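Local coordinates for protein BRIC1 (Synthetic construct, PDB 6FF6) that is a computationally designed protein with a novel corrugated repeat architecture, at residues M133-L138 with A222-E227. Sequence-based numbering, arbitrary orientation.
Sequences MADVML and AYKNSE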
# COMPACT_ATOMS: atom_id res chain seq x y z
N MET A 133 -2.44 -8.71 -14.18
CA MET A 133 -2.11 -7.51 -14.95
C MET A 133 -1.13 -7.82 -16.10
O MET A 133 -1.42 -7.49 -17.26
CB MET A 133 -1.53 -6.41 -14.05
CG MET A 133 -1.01 -5.21 -14.83
SD MET A 133 -1.58 -3.60 -14.24
CE MET A 133 -3.20 -3.85 -14.18
N ALA A 134 0.03 -8.45 -15.77
CA ALA A 134 1.07 -8.80 -16.75
C ALA A 134 0.55 -9.70 -17.87
O ALA A 134 0.89 -9.45 -19.02
CB ALA A 134 2.28 -9.45 -16.07
N ASP A 135 -0.29 -10.71 -17.54
CA ASP A 135 -0.95 -11.60 -18.50
C ASP A 135 -1.68 -10.76 -19.58
O ASP A 135 -1.50 -11.01 -20.78
CB ASP A 135 -2.03 -12.46 -17.80
CG ASP A 135 -1.54 -13.68 -17.07
OD1 ASP A 135 -0.46 -14.18 -17.41
OD2 ASP A 135 -2.27 -14.15 -16.17
N VAL A 136 -2.46 -9.75 -19.13
CA VAL A 136 -3.23 -8.86 -20.00
C VAL A 136 -2.33 -7.95 -20.85
O VAL A 136 -2.56 -7.83 -22.07
CB VAL A 136 -4.30 -8.06 -19.21
CG1 VAL A 136 -5.06 -7.11 -20.13
CG2 VAL A 136 -5.27 -9.00 -18.51
N MET A 137 -1.31 -7.35 -20.24
CA MET A 137 -0.34 -6.50 -20.95
C MET A 137 0.42 -7.23 -22.08
O MET A 137 0.73 -6.61 -23.11
CB MET A 137 0.63 -5.84 -19.98
CG MET A 137 -0.01 -4.66 -19.28
SD MET A 137 1.24 -3.59 -18.55
CE MET A 137 0.28 -2.03 -18.31
N LEU A 138 0.65 -8.53 -21.92
CA LEU A 138 1.34 -9.33 -22.93
C LEU A 138 0.44 -9.55 -24.13
O LEU A 138 0.90 -9.49 -25.28
CB LEU A 138 1.83 -10.66 -22.32
CG LEU A 138 2.99 -10.52 -21.32
CD1 LEU A 138 3.22 -11.80 -20.56
CD2 LEU A 138 4.26 -10.06 -22.01
N ALA A 222 6.41 -19.49 -14.96
CA ALA A 222 7.34 -20.17 -14.07
C ALA A 222 7.24 -19.52 -12.69
O ALA A 222 6.98 -20.23 -11.72
CB ALA A 222 8.76 -20.05 -14.59
N TYR A 223 7.36 -18.17 -12.61
CA TYR A 223 7.23 -17.44 -11.34
C TYR A 223 5.82 -17.62 -10.73
O TYR A 223 5.71 -17.71 -9.50
CB TYR A 223 7.49 -15.94 -11.50
CG TYR A 223 8.80 -15.51 -12.13
CD1 TYR A 223 10.02 -15.84 -11.53
CD2 TYR A 223 8.82 -14.65 -13.22
CE1 TYR A 223 11.22 -15.37 -12.05
CE2 TYR A 223 10.02 -14.23 -13.78
CZ TYR A 223 11.22 -14.58 -13.18
OH TYR A 223 12.41 -14.13 -13.69
N LYS A 224 4.77 -17.69 -11.58
CA LYS A 224 3.38 -17.89 -11.14
C LYS A 224 3.25 -19.21 -10.38
O LYS A 224 2.53 -19.28 -9.40
CB LYS A 224 2.42 -17.84 -12.34
CG LYS A 224 0.98 -17.51 -12.01
CD LYS A 224 0.16 -17.34 -13.29
CE LYS A 224 -1.24 -16.80 -13.06
NZ LYS A 224 -1.93 -16.45 -14.33
N ASN A 225 4.00 -20.24 -10.81
CA ASN A 225 4.00 -21.58 -10.22
C ASN A 225 5.14 -21.78 -9.23
O ASN A 225 5.44 -22.92 -8.87
CB ASN A 225 4.02 -22.65 -11.32
CG ASN A 225 2.78 -22.68 -12.18
OD1 ASN A 225 1.65 -22.56 -11.70
ND2 ASN A 225 2.96 -22.87 -13.48
N SER A 226 5.78 -20.67 -8.80
CA SER A 226 6.90 -20.64 -7.86
C SER A 226 8.07 -21.53 -8.33
O SER A 226 8.72 -22.24 -7.55
CB SER A 226 6.43 -20.95 -6.44
OG SER A 226 5.44 -20.03 -6.01
N GLU A 227 8.30 -21.49 -9.64
CA GLU A 227 9.36 -22.22 -10.33
C GLU A 227 10.34 -21.21 -10.88
O GLU A 227 10.08 -20.00 -10.85
CB GLU A 227 8.78 -23.04 -11.49
CG GLU A 227 7.91 -24.20 -11.04
CD GLU A 227 7.32 -25.02 -12.17
OE1 GLU A 227 7.53 -24.67 -13.36
OE2 GLU A 227 6.63 -26.02 -11.87
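Asp135 and Lys224 meet in a surface salt bridge that links helices 125-146 and 203-224, their side chains reaching from opposite directions. Lys224 NZ donates a hydrogen bond to Asp135 OD2 at 3.0 Å, arriving on the syn lone pair of that oxygen, the side facing OD1. The carboxylate engages through one oxygen, Asp135 OD1 staying 4.1 Å from Lys224 NZ. With CG anti to the backbone N (chi1 -158°) and an extended chain beyond it, the lysine brings NZ to the carboxylate; Asp135 CA and Lys224 CA lie 10.6 Å apart, bridged by both side chains.

The second carboxylate oxygen is also held: OD1 accepts a hydrogen bond from Gln217 NE2, so helix 203-224 grips both oxygens, which probably limits rotation of the group. An asparagine in place of this aspartate would probably leave the Lys224 ammonium without its countercharge. Beside the bridge the Asp135 side chain touches Leu220 and that of Lys224 touches Phe131.

Within 222-227 the backbone bonds Glu227 N to Ala222 O (2.8 Å) and Ser226 N to Tyr223 O (3.0 Å) close the helix just past the lysine. The arrangement is an interhelical salt bridge on the surface of an all-helical protein, beside a Schellman motif with Ser226, of positive phi, as its C-prime residue.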